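PDB 4K7C: aminopeptidase C from Lactobacillus rhamnosus, which is a cysteine aminopeptidase of the papain-like C1 family that probably removes amino acids from the N-termini of peptides. Local coordinates for residues A[222-230]-A[241-252]. Residues are numbered along the deposited sequence; the frame is centred on the assembly and turned at random.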
loop_
_atom_site.group_PDB
_atom_site.type_symbol
_atom_site.label_atom_id
_atom_site.label_comp_id
_atom_site.label_asym_id
_atom_site.label_seq_id
_atom_site.Cartn_x
_atom_site.Cartn_y
_atom_site.Cartn_z
ATOM N N PRO A 222 34.044 3.731 -15.782
ATOM C CA PRO A 222 34.500 4.975 -15.133
ATOM C C PRO A 222 34.853 6.040 -16.111
ATOM O O PRO A 222 35.560 5.774 -17.126
ATOM C CB PRO A 222 35.746 4.535 -14.385
ATOM C CG PRO A 222 35.697 3.083 -14.347
ATOM C CD PRO A 222 35.004 2.625 -15.605
ATOM N N PRO A 223 34.366 7.233 -15.884
ATOM C CA PRO A 223 34.661 8.309 -16.794
ATOM C C PRO A 223 36.162 8.744 -16.766
ATOM O O PRO A 223 36.819 8.611 -15.777
ATOM C CB PRO A 223 33.807 9.453 -16.271
ATOM C CG PRO A 223 33.425 9.062 -14.891
ATOM C CD PRO A 223 33.392 7.601 -14.849
ATOM N N THR A 224 36.657 9.238 -17.889
ATOM C CA THR A 224 37.985 9.784 -17.979
ATOM C C THR A 224 38.022 11.309 -18.341
ATOM O O THR A 224 38.978 12.019 -18.038
ATOM C CB THR A 224 38.795 9.021 -19.065
ATOM O OG1 THR A 224 38.052 8.993 -20.296
ATOM C CG2 THR A 224 39.104 7.569 -18.601
ATOM N N LYS A 225 37.001 11.798 -18.975
ATOM C CA LYS A 225 36.932 13.182 -19.424
ATOM C C LYS A 225 35.471 13.618 -19.484
ATOM O O LYS A 225 34.629 12.899 -20.074
ATOM C CB LYS A 225 37.533 13.248 -20.814
ATOM C CG LYS A 225 37.463 14.620 -21.434
ATOM C CD LYS A 225 38.342 14.706 -22.662
ATOM C CE LYS A 225 37.497 14.916 -23.898
ATOM N NZ LYS A 225 38.427 15.170 -25.023
ATOM N N PHE A 226 35.123 14.766 -18.901
ATOM C CA PHE A 226 33.707 15.199 -18.993
ATOM C C PHE A 226 33.597 16.712 -18.877
ATOM O O PHE A 226 34.506 17.397 -18.338
ATOM C CB PHE A 226 32.917 14.556 -17.845
ATOM C CG PHE A 226 33.506 14.853 -16.464
ATOM C CD1 PHE A 226 34.559 14.111 -15.971
ATOM C CD2 PHE A 226 33.036 15.848 -15.734
ATOM C CE1 PHE A 226 35.127 14.397 -14.723
ATOM C CE2 PHE A 226 33.537 16.146 -14.477
ATOM C CZ PHE A 226 34.611 15.414 -13.955
ATOM N N ASP A 227 32.460 17.229 -19.308
ATOM C CA ASP A 227 32.063 18.615 -19.051
ATOM C C ASP A 227 31.178 18.700 -17.819
ATOM O O ASP A 227 30.396 17.770 -17.558
ATOM C CB ASP A 227 31.305 19.167 -20.228
ATOM C CG ASP A 227 32.134 19.362 -21.444
ATOM O OD1 ASP A 227 33.380 19.176 -21.473
ATOM O OD2 ASP A 227 31.484 19.785 -22.430
ATOM N N PHE A 228 31.322 19.772 -17.054
ATOM C CA PHE A 228 30.546 20.001 -15.837
ATOM C C PHE A 228 29.736 21.286 -16.055
ATOM O O PHE A 228 30.340 22.335 -16.274
ATOM C CB PHE A 228 31.509 20.165 -14.713
ATOM C CG PHE A 228 30.885 20.384 -13.342
ATOM C CD1 PHE A 228 29.749 19.690 -12.944
ATOM C CD2 PHE A 228 31.499 21.205 -12.451
ATOM C CE1 PHE A 228 29.201 19.888 -11.689
ATOM C CE2 PHE A 228 31.009 21.361 -11.161
ATOM C CZ PHE A 228 29.852 20.698 -10.789
ATOM N N GLU A 229 28.393 21.202 -16.062
ATOM C CA GLU A 229 27.526 22.342 -16.210
ATOM C C GLU A 229 26.597 22.400 -14.958
ATOM O O GLU A 229 26.121 21.359 -14.532
ATOM C CB GLU A 229 26.604 22.134 -17.423
ATOM C CG GLU A 229 27.252 22.173 -18.790
ATOM C CD GLU A 229 26.245 22.072 -19.934
ATOM O OE1 GLU A 229 25.615 23.088 -20.275
ATOM O OE2 GLU A 229 26.211 20.995 -20.609
ATOM N N TYR A 230 26.427 23.560 -14.370
ATOM C CA TYR A 230 25.598 23.749 -13.210
ATOM C C TYR A 230 25.158 25.225 -13.073
ATOM O O TYR A 230 25.675 26.092 -13.744
ATOM C CB TYR A 230 26.292 23.308 -11.930
ATOM C CG TYR A 230 27.467 24.161 -11.552
ATOM C CD1 TYR A 230 28.759 23.913 -12.067
ATOM C CD2 TYR A 230 27.303 25.227 -10.684
ATOM C CE1 TYR A 230 29.814 24.718 -11.763
ATOM C CE2 TYR A 230 28.377 26.006 -10.347
ATOM C CZ TYR A 230 29.609 25.754 -10.914
ATOM O OH TYR A 230 30.617 26.546 -10.548
ATOM N N ARG A 241 34.704 22.762 -19.160
ATOM C CA ARG A 241 34.894 21.742 -20.155
ATOM C C ARG A 241 36.146 20.884 -20.075
ATOM O O ARG A 241 37.159 21.317 -19.553
ATOM C CB ARG A 241 34.738 22.390 -21.522
ATOM C CG ARG A 241 33.318 23.001 -21.658
ATOM C CD ARG A 241 33.154 23.605 -22.974
ATOM N NE ARG A 241 32.728 22.594 -23.917
ATOM C CZ ARG A 241 32.478 22.907 -25.185
ATOM N NH1 ARG A 241 32.121 21.965 -26.027
ATOM N NH2 ARG A 241 32.592 24.174 -25.576
ATOM N N GLU A 242 36.028 19.644 -20.529
ATOM C CA GLU A 242 37.140 18.718 -20.615
ATOM C C GLU A 242 37.931 18.492 -19.287
ATOM O O GLU A 242 39.148 18.416 -19.233
ATOM C CB GLU A 242 38.069 19.258 -21.677
ATOM C CG GLU A 242 37.322 19.491 -22.969
ATOM C CD GLU A 242 38.164 19.037 -24.082
ATOM O OE1 GLU A 242 37.868 17.921 -24.573
ATOM O OE2 GLU A 242 39.164 19.757 -24.347
ATOM N N LEU A 243 37.188 18.406 -18.210
ATOM C CA LEU A 243 37.735 18.010 -16.920
ATOM C C LEU A 243 38.058 16.509 -16.953
ATOM O O LEU A 243 37.468 15.721 -17.727
ATOM C CB LEU A 243 36.737 18.344 -15.839
ATOM C CG LEU A 243 36.454 19.796 -15.467
ATOM C CD1 LEU A 243 35.178 19.911 -14.670
ATOM C CD2 LEU A 243 37.610 20.349 -14.678
ATOM N N THR A 244 39.028 16.107 -16.083
ATOM C CA THR A 244 39.216 14.720 -15.752
ATOM C C THR A 244 38.770 14.549 -14.263
ATOM O O THR A 244 38.591 15.564 -13.535
ATOM C CB THR A 244 40.625 14.218 -15.972
ATOM O OG1 THR A 244 41.428 14.634 -14.858
ATOM C CG2 THR A 244 41.182 14.689 -17.266
ATOM N N PRO A 245 38.650 13.287 -13.785
ATOM C CA PRO A 245 38.367 13.073 -12.342
ATOM C C PRO A 245 39.435 13.725 -11.474
ATOM O O PRO A 245 39.162 14.295 -10.411
ATOM C CB PRO A 245 38.313 11.537 -12.234
ATOM C CG PRO A 245 37.711 11.134 -13.572
ATOM C CD PRO A 245 38.484 12.035 -14.543
ATOM N N GLN A 246 40.673 13.696 -11.945
ATOM C CA GLN A 246 41.754 14.331 -11.193
ATOM C C GLN A 246 41.794 15.838 -11.255
ATOM O O GLN A 246 41.948 16.444 -10.222
ATOM C CB GLN A 246 43.090 13.654 -11.497
ATOM C CG GLN A 246 42.973 12.154 -11.206
ATOM C CD GLN A 246 44.286 11.442 -11.216
ATOM O OE1 GLN A 246 44.662 10.769 -12.193
ATOM N NE2 GLN A 246 45.036 11.625 -10.143
ATOM N N THR A 247 41.570 16.460 -12.425
ATOM C CA THR A 247 41.453 17.907 -12.429
ATOM C C THR A 247 40.198 18.459 -11.696
ATOM O O THR A 247 40.225 19.487 -11.080
ATOM C CB THR A 247 41.597 18.524 -13.849
ATOM O OG1 THR A 247 40.578 18.028 -14.690
ATOM C CG2 THR A 247 42.937 18.162 -14.396
ATOM N N PHE A 248 39.098 17.729 -11.787
ATOM C CA PHE A 248 37.888 18.060 -11.014
ATOM C C PHE A 248 38.226 18.046 -9.523
ATOM O O PHE A 248 37.951 19.005 -8.804
ATOM C CB PHE A 248 36.769 17.064 -11.354
ATOM C CG PHE A 248 35.527 17.341 -10.598
ATOM C CD1 PHE A 248 34.649 18.326 -11.028
ATOM C CD2 PHE A 248 35.320 16.753 -9.336
ATOM C CE1 PHE A 248 33.533 18.659 -10.256
ATOM C CE2 PHE A 248 34.207 17.117 -8.590
ATOM C CZ PHE A 248 33.320 18.070 -9.052
ATOM N N PHE A 249 38.844 16.983 -9.039
ATOM C CA PHE A 249 39.234 16.973 -7.648
ATOM C C PHE A 249 40.098 18.179 -7.279
ATOM O O PHE A 249 39.841 18.871 -6.273
ATOM C CB PHE A 249 39.917 15.691 -7.223
ATOM C CG PHE A 249 40.291 15.683 -5.742
ATOM C CD1 PHE A 249 39.354 15.377 -4.774
ATOM C CD2 PHE A 249 41.589 16.059 -5.332
ATOM C CE1 PHE A 249 39.684 15.473 -3.436
ATOM C CE2 PHE A 249 41.943 16.070 -3.987
ATOM C CZ PHE A 249 40.998 15.819 -3.048
ATOM N N LYS A 250 41.162 18.398 -8.050
ATOM C CA LYS A 250 42.102 19.489 -7.758
ATOM C C LYS A 250 41.403 20.853 -7.739
ATOM O O LYS A 250 41.669 21.654 -6.887
ATOM C CB LYS A 250 43.302 19.434 -8.738
ATOM C CG LYS A 250 44.172 18.171 -8.580
ATOM C CD LYS A 250 45.380 18.130 -9.553
ATOM C CE LYS A 250 46.598 17.485 -8.894
ATOM N NZ LYS A 250 46.528 16.053 -9.203
ATOM N N LYS A 251 40.462 21.102 -8.649
ATOM C CA LYS A 251 39.807 22.411 -8.760
ATOM C C LYS A 251 38.663 22.653 -7.789
ATOM O O LYS A 251 38.613 23.724 -7.163
ATOM C CB LYS A 251 39.351 22.654 -10.192
ATOM C CG LYS A 251 38.596 23.948 -10.424
ATOM C CD LYS A 251 38.417 24.261 -11.892
ATOM C CE LYS A 251 37.486 25.456 -12.114
ATOM N NZ LYS A 251 37.286 25.642 -13.580
ATOM N N TYR A 252 37.824 21.641 -7.600
ATOM C CA TYR A 252 36.598 21.804 -6.820
ATOM C C TYR A 252 36.752 21.429 -5.357
ATOM O O TYR A 252 36.065 22.005 -4.516
ATOM C CB TYR A 252 35.382 21.109 -7.549
ATOM C CG TYR A 252 34.988 21.789 -8.761
ATOM C CD1 TYR A 252 34.041 22.850 -8.719
ATOM C CD2 TYR A 252 35.550 21.447 -10.008
ATOM C CE1 TYR A 252 33.697 23.523 -9.897
ATOM C CE2 TYR A 252 35.201 22.123 -11.199
ATOM C CZ TYR A 252 34.288 23.173 -11.120
ATOM O OH TYR A 252 33.919 23.893 -12.271
HETATM O O HOH W 1 33.016 26.606 -12.157
#
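F228 has F248 CE1 over one ring face, Y230 CD1 over the other and Y252 at its edge. Two edge-to-face stacks result: F248 turns its edge to the face of F228 (centroids 5.4 Å apart, planes at 84°), and F228 turns its own edge to the face of Y252 (centroids 5.1 Å apart). The F226 ring carries L243 CB over one face as a CH-pi contact, while its edge meets P245 N and F248 CB, the latter 3.8 Å from F226 CZ. With F226 CG between its backbone N and carbonyl carbon (chi1 55°), the ring turns in toward the start of helix 245-253. A water bridges the hydroxyls of Y230 and Y252, donating to Y252 OH; that hydroxyl also bonds D240.

F226 and L243 form an antiparallel hydrogen-bonded pair, F226 N to L243 O at 2.8 Å. Next to it, D227 OD1 takes the E242 backbone N-H at 2.8 Å nearly straight (166°), as the chain turns a corner there, and R241 NE gives D227 OD2 a weak hydrogen bond within a salt bridge. The stronger partner of R241 is D375 of a neighbouring subunit, salt-bridged through NH2. In the conformer described, K225 lies alongside E242, K225 NZ salt-bridged to E242 OE1 at 2.8 Å. A capping box of T244 and T247 starts the helix: T247 N bonds T244 OG1 and T244 N bonds T247 OG1.

The beta hairpin of strands 226-231 and 237-243 leads, through the N-cap T244, into helix 245-253, whose F248 and Y252 pack against the first strand; helix 96-117 touches P223 and P245 through Y98, and F87 of helix 70-87 meets Y230 and Y252.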